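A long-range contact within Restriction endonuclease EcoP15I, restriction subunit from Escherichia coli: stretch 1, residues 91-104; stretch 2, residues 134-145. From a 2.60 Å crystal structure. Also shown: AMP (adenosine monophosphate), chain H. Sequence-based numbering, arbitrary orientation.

Stretch 1 91-104: TYTYIKTIFDLNKS
Stretch 2 (134-145) EHFRDDYKRELR

Two helices running in roughly the same direction join through an aromatic core, flanked by polar pairs between side chains of the two stretches. Stretch 1 is helical throughout; stretch 2 is helical from 134 to 140, turns at Lys141 with positive phi (57/44), passes through extended Arg142 (-128/152) and enters a strand at Glu143. The helix axes cross at -28° and approach to 11.6 Å, a wide spacing filled by rings. In register, Phe99 and Tyr140 lie nearest each other, their CA atoms 7.3 Å apart.

Phe99, Phe136 and Tyr140 all point toward the other stretch with chi1 m (-80°, -72°, -64°). The Phe99 and Phe136 rings form an offset stack, centroids 4.2 Å apart and planes at 5°. Phe136 fits as a knob among Tyr92, Ile95, Lys96 and Phe99, with Ile95 CG2 3.6 Å from Phe136 CE2. One turn on, Tyr140 fills the next hole, among Lys96, Phe99, Asp100 and Lys103; Phe99 CB sits over its ring face, 3.8 Å from Tyr140 CZ. After the turn, the chain returns to Phe99: Arg142 CB and Leu144 CD2 (Leu144 chi1 p, chi2 p) lie at its ring edge, Leu144 CD2 3.7 Å from Phe99 CZ.

Polar side chains around the rings add hydrogen bonds. Tyr140 OH accepts a hydrogen bond from Lys96 NZ (2.7 Å) and donates one to Asp100 OD1 (2.7 Å), so one hydroxyl links a cation and a carboxylate; Lys96 reaches it with chi1 and chi2 t, chi3 148° and chi4 p. Tyr92, chi1 t, brings its OH to His135 NE2, also on a t rotamer, in a 2.8 Å hydrogen bond. At the other end, Arg142 NE donates to Asn102 OD1 at 2.9 Å, tying the segment after the turn to the first helix.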

# COMPACT_ATOMS: atom_id res chain seq x y z
N THR C 91 -29.77 -11.04 -2.04
CA THR C 91 -28.37 -10.79 -2.33
C THR C 91 -27.92 -11.70 -3.47
O THR C 91 -27.44 -11.20 -4.48
CB THR C 91 -27.53 -10.91 -1.05
OG1 THR C 91 -28.15 -10.15 -0.01
CG2 THR C 91 -26.10 -10.43 -1.22
N TYR C 92 -28.12 -13.03 -3.32
CA TYR C 92 -27.81 -13.99 -4.38
C TYR C 92 -28.49 -13.60 -5.72
O TYR C 92 -27.84 -13.66 -6.77
CB TYR C 92 -28.22 -15.42 -3.98
CG TYR C 92 -28.05 -16.42 -5.11
CD1 TYR C 92 -26.82 -16.98 -5.39
CD2 TYR C 92 -29.13 -16.77 -5.92
CE1 TYR C 92 -26.66 -17.88 -6.45
CE2 TYR C 92 -28.98 -17.65 -6.98
CZ TYR C 92 -27.74 -18.20 -7.25
OH TYR C 92 -27.59 -19.06 -8.32
N THR C 93 -29.80 -13.21 -5.66
CA THR C 93 -30.62 -12.80 -6.80
C THR C 93 -30.03 -11.59 -7.54
O THR C 93 -29.87 -11.66 -8.76
CB THR C 93 -32.09 -12.64 -6.39
OG1 THR C 93 -32.60 -13.91 -5.94
CG2 THR C 93 -32.96 -12.11 -7.52
N TYR C 94 -29.69 -10.51 -6.82
CA TYR C 94 -29.10 -9.34 -7.46
C TYR C 94 -27.71 -9.61 -8.04
O TYR C 94 -27.35 -9.05 -9.07
CB TYR C 94 -29.22 -8.05 -6.63
CG TYR C 94 -28.34 -7.84 -5.42
CD1 TYR C 94 -26.95 -7.74 -5.55
CD2 TYR C 94 -28.89 -7.47 -4.20
CE1 TYR C 94 -26.14 -7.44 -4.45
CE2 TYR C 94 -28.09 -7.16 -3.10
CZ TYR C 94 -26.72 -7.15 -3.23
OH TYR C 94 -25.95 -6.84 -2.13
N ILE C 95 -26.96 -10.52 -7.40
CA ILE C 95 -25.64 -10.91 -7.90
C ILE C 95 -25.82 -11.73 -9.18
O ILE C 95 -25.17 -11.44 -10.18
CB ILE C 95 -24.77 -11.60 -6.82
CG1 ILE C 95 -24.38 -10.58 -5.72
CG2 ILE C 95 -23.52 -12.19 -7.46
CD1 ILE C 95 -23.99 -11.17 -4.36
N LYS C 96 -26.75 -12.72 -9.16
CA LYS C 96 -27.03 -13.53 -10.35
C LYS C 96 -27.52 -12.66 -11.51
O LYS C 96 -27.14 -12.92 -12.64
CB LYS C 96 -28.00 -14.68 -10.05
CG LYS C 96 -27.91 -15.77 -11.11
CD LYS C 96 -28.79 -16.97 -10.83
CE LYS C 96 -29.29 -17.60 -12.12
NZ LYS C 96 -28.19 -17.93 -13.07
N THR C 97 -28.28 -11.59 -11.23
CA THR C 97 -28.75 -10.64 -12.24
C THR C 97 -27.56 -9.86 -12.86
O THR C 97 -27.54 -9.67 -14.07
CB THR C 97 -29.85 -9.73 -11.67
OG1 THR C 97 -30.75 -10.49 -10.88
CG2 THR C 97 -30.62 -9.03 -12.75
N ILE C 98 -26.57 -9.46 -12.03
CA ILE C 98 -25.35 -8.77 -12.46
C ILE C 98 -24.61 -9.61 -13.54
O ILE C 98 -24.12 -9.05 -14.53
CB ILE C 98 -24.47 -8.46 -11.22
CG1 ILE C 98 -24.87 -7.13 -10.60
CG2 ILE C 98 -22.95 -8.52 -11.53
CD1 ILE C 98 -24.53 -7.01 -9.13
N PHE C 99 -24.57 -10.94 -13.33
CA PHE C 99 -23.97 -11.93 -14.23
C PHE C 99 -24.79 -12.09 -15.47
O PHE C 99 -24.21 -12.26 -16.54
CB PHE C 99 -23.78 -13.28 -13.54
CG PHE C 99 -22.56 -13.34 -12.66
CD1 PHE C 99 -21.33 -13.68 -13.19
CD2 PHE C 99 -22.65 -13.03 -11.31
CE1 PHE C 99 -20.19 -13.72 -12.37
CE2 PHE C 99 -21.51 -13.07 -10.50
CZ PHE C 99 -20.29 -13.41 -11.03
N ASP C 100 -26.14 -11.99 -15.35
CA ASP C 100 -27.06 -12.07 -16.50
C ASP C 100 -27.04 -10.81 -17.37
O ASP C 100 -27.02 -10.93 -18.60
CB ASP C 100 -28.47 -12.52 -16.08
CG ASP C 100 -28.65 -14.03 -16.07
OD1 ASP C 100 -27.75 -14.75 -16.53
OD2 ASP C 100 -29.73 -14.48 -15.65
N LEU C 101 -26.95 -9.61 -16.77
CA LEU C 101 -26.82 -8.36 -17.52
C LEU C 101 -25.46 -8.31 -18.23
O LEU C 101 -25.32 -7.73 -19.31
CB LEU C 101 -27.04 -7.12 -16.64
CG LEU C 101 -28.48 -6.90 -16.15
CD1 LEU C 101 -28.49 -6.08 -14.88
CD2 LEU C 101 -29.35 -6.25 -17.25
N ASN C 102 -24.47 -9.00 -17.64
CA ASN C 102 -23.15 -9.13 -18.23
C ASN C 102 -23.19 -10.13 -19.40
O ASN C 102 -22.64 -9.84 -20.46
CB ASN C 102 -22.13 -9.57 -17.21
CG ASN C 102 -20.77 -9.75 -17.82
OD1 ASN C 102 -20.33 -10.88 -18.06
ND2 ASN C 102 -20.11 -8.65 -18.15
N LYS C 103 -23.82 -11.31 -19.21
CA LYS C 103 -23.91 -12.33 -20.26
C LYS C 103 -24.57 -11.74 -21.53
O LYS C 103 -23.93 -11.63 -22.58
CB LYS C 103 -24.64 -13.58 -19.74
CG LYS C 103 -24.79 -14.72 -20.75
CD LYS C 103 -25.43 -15.95 -20.14
CE LYS C 103 -24.46 -17.11 -20.08
NZ LYS C 103 -24.87 -18.14 -19.08
N SER C 104 -25.82 -11.25 -21.38
CA SER C 104 -26.63 -10.71 -22.47
C SER C 104 -26.13 -9.44 -23.15
O SER C 104 -26.24 -9.33 -24.38
CB SER C 104 -28.08 -10.54 -22.02
OG SER C 104 -28.61 -11.75 -21.52
N GLU C 134 -16.66 -20.12 -7.22
CA GLU C 134 -16.78 -21.41 -7.91
C GLU C 134 -18.13 -21.54 -8.58
O GLU C 134 -18.15 -21.85 -9.75
CB GLU C 134 -16.53 -22.59 -6.97
CG GLU C 134 -15.06 -22.91 -6.83
CD GLU C 134 -14.67 -23.55 -5.51
OE1 GLU C 134 -15.32 -24.54 -5.12
OE2 GLU C 134 -13.71 -23.06 -4.88
N HIS C 135 -19.23 -21.22 -7.86
CA HIS C 135 -20.60 -21.25 -8.38
C HIS C 135 -20.74 -20.45 -9.68
O HIS C 135 -21.20 -20.99 -10.68
CB HIS C 135 -21.60 -20.75 -7.31
CG HIS C 135 -23.03 -20.67 -7.78
ND1 HIS C 135 -23.83 -21.79 -7.84
CD2 HIS C 135 -23.75 -19.59 -8.17
CE1 HIS C 135 -25.00 -21.36 -8.28
NE2 HIS C 135 -25.00 -20.04 -8.49
N PHE C 136 -20.30 -19.18 -9.67
CA PHE C 136 -20.40 -18.30 -10.83
C PHE C 136 -19.39 -18.47 -11.96
O PHE C 136 -19.68 -18.04 -13.08
CB PHE C 136 -20.56 -16.84 -10.41
CG PHE C 136 -21.92 -16.51 -9.83
CD1 PHE C 136 -23.06 -16.57 -10.63
CD2 PHE C 136 -22.05 -16.08 -8.52
CE1 PHE C 136 -24.32 -16.24 -10.10
CE2 PHE C 136 -23.30 -15.74 -8.00
CZ PHE C 136 -24.43 -15.81 -8.80
N ARG C 137 -18.23 -19.10 -11.70
CA ARG C 137 -17.20 -19.39 -12.72
C ARG C 137 -17.66 -20.60 -13.54
O ARG C 137 -17.42 -20.67 -14.74
CB ARG C 137 -15.84 -19.68 -12.05
CG ARG C 137 -14.66 -19.95 -12.99
CD ARG C 137 -13.30 -19.87 -12.30
NE ARG C 137 -13.26 -20.65 -11.07
CZ ARG C 137 -13.04 -20.14 -9.86
NH1 ARG C 137 -12.82 -18.83 -9.71
NH2 ARG C 137 -13.04 -20.92 -8.80
N ASP C 138 -18.34 -21.56 -12.88
CA ASP C 138 -18.87 -22.73 -13.56
C ASP C 138 -19.99 -22.32 -14.52
O ASP C 138 -19.94 -22.64 -15.71
CB ASP C 138 -19.39 -23.75 -12.53
CG ASP C 138 -18.33 -24.58 -11.83
OD1 ASP C 138 -17.24 -24.78 -12.42
OD2 ASP C 138 -18.61 -25.06 -10.70
N ASP C 139 -20.98 -21.58 -14.00
CA ASP C 139 -22.16 -21.18 -14.74
C ASP C 139 -21.95 -20.10 -15.80
O ASP C 139 -22.71 -20.09 -16.76
CB ASP C 139 -23.28 -20.79 -13.76
CG ASP C 139 -23.88 -21.91 -12.92
OD1 ASP C 139 -23.68 -23.10 -13.27
OD2 ASP C 139 -24.61 -21.59 -11.94
N TYR C 140 -20.95 -19.21 -15.63
CA TYR C 140 -20.73 -18.08 -16.57
C TYR C 140 -19.35 -17.93 -17.18
O TYR C 140 -19.21 -17.15 -18.13
CB TYR C 140 -21.12 -16.75 -15.90
CG TYR C 140 -22.59 -16.63 -15.55
CD1 TYR C 140 -23.08 -17.09 -14.33
CD2 TYR C 140 -23.49 -16.10 -16.46
CE1 TYR C 140 -24.43 -17.03 -14.03
CE2 TYR C 140 -24.84 -15.98 -16.14
CZ TYR C 140 -25.31 -16.46 -14.93
OH TYR C 140 -26.64 -16.36 -14.61
N LYS C 141 -18.31 -18.62 -16.64
CA LYS C 141 -16.90 -18.49 -17.04
C LYS C 141 -16.49 -17.01 -16.87
O LYS C 141 -15.87 -16.40 -17.74
CB LYS C 141 -16.68 -18.99 -18.47
N ARG C 142 -16.91 -16.43 -15.72
CA ARG C 142 -16.67 -15.05 -15.32
C ARG C 142 -16.08 -14.97 -13.91
O ARG C 142 -16.34 -15.84 -13.07
CB ARG C 142 -17.97 -14.21 -15.37
CG ARG C 142 -18.54 -13.98 -16.76
CD ARG C 142 -17.65 -13.11 -17.62
NE ARG C 142 -18.31 -12.74 -18.87
CZ ARG C 142 -18.26 -13.43 -20.00
NH1 ARG C 142 -17.57 -14.57 -20.06
NH2 ARG C 142 -18.89 -13.00 -21.09
N GLU C 143 -15.31 -13.91 -13.67
CA GLU C 143 -14.66 -13.62 -12.39
C GLU C 143 -15.13 -12.27 -11.92
O GLU C 143 -15.14 -11.33 -12.71
CB GLU C 143 -13.13 -13.60 -12.52
CG GLU C 143 -12.51 -14.83 -13.15
CD GLU C 143 -12.54 -16.12 -12.34
OE1 GLU C 143 -12.75 -16.07 -11.11
OE2 GLU C 143 -12.30 -17.18 -12.97
N LEU C 144 -15.52 -12.15 -10.66
CA LEU C 144 -15.90 -10.83 -10.19
C LEU C 144 -14.75 -10.19 -9.39
O LEU C 144 -14.12 -10.83 -8.55
CB LEU C 144 -17.27 -10.78 -9.48
CG LEU C 144 -17.45 -11.54 -8.17
CD1 LEU C 144 -17.04 -10.70 -6.96
CD2 LEU C 144 -18.90 -11.91 -7.98
N ARG C 145 -14.42 -8.94 -9.75
CA ARG C 145 -13.42 -8.13 -9.08
C ARG C 145 -14.24 -7.17 -8.25
O ARG C 145 -15.20 -6.57 -8.75
CB ARG C 145 -12.50 -7.39 -10.08
CG ARG C 145 -11.59 -8.30 -10.91
CD ARG C 145 -10.51 -9.02 -10.08
NE ARG C 145 -9.99 -10.20 -10.79
CZ ARG C 145 -10.54 -11.42 -10.76
NH1 ARG C 145 -11.62 -11.66 -10.01
NH2 ARG C 145 -10.01 -12.41 -11.46
P AMP H . -28.11 -8.27 2.80
O1P AMP H . -28.61 -7.15 3.62
O2P AMP H . -29.28 -8.65 1.97
O3P AMP H . -27.18 -7.64 1.83
O5' AMP H . -27.43 -9.45 3.64
C5' AMP H . -27.92 -10.78 3.54
C4' AMP H . -26.82 -11.78 3.66
O4' AMP H . -27.34 -13.13 3.53
C3' AMP H . -25.84 -11.62 2.55
O3' AMP H . -24.79 -10.76 2.99
C2' AMP H . -25.37 -12.98 2.22
O2' AMP H . -24.18 -13.31 2.96
C1' AMP H . -26.46 -13.90 2.66
N9 AMP H . -27.16 -14.52 1.61
C8 AMP H . -27.94 -13.85 0.77
N7 AMP H . -28.51 -14.72 -0.11
C5 AMP H . -28.05 -16.06 0.29
C6 AMP H . -28.22 -17.41 -0.13
N6 AMP H . -29.05 -17.72 -1.24
N1 AMP H . -27.58 -18.39 0.55
C2 AMP H . -26.79 -18.13 1.58
N3 AMP H . -26.58 -16.90 2.03
C4 AMP H . -27.17 -15.83 1.44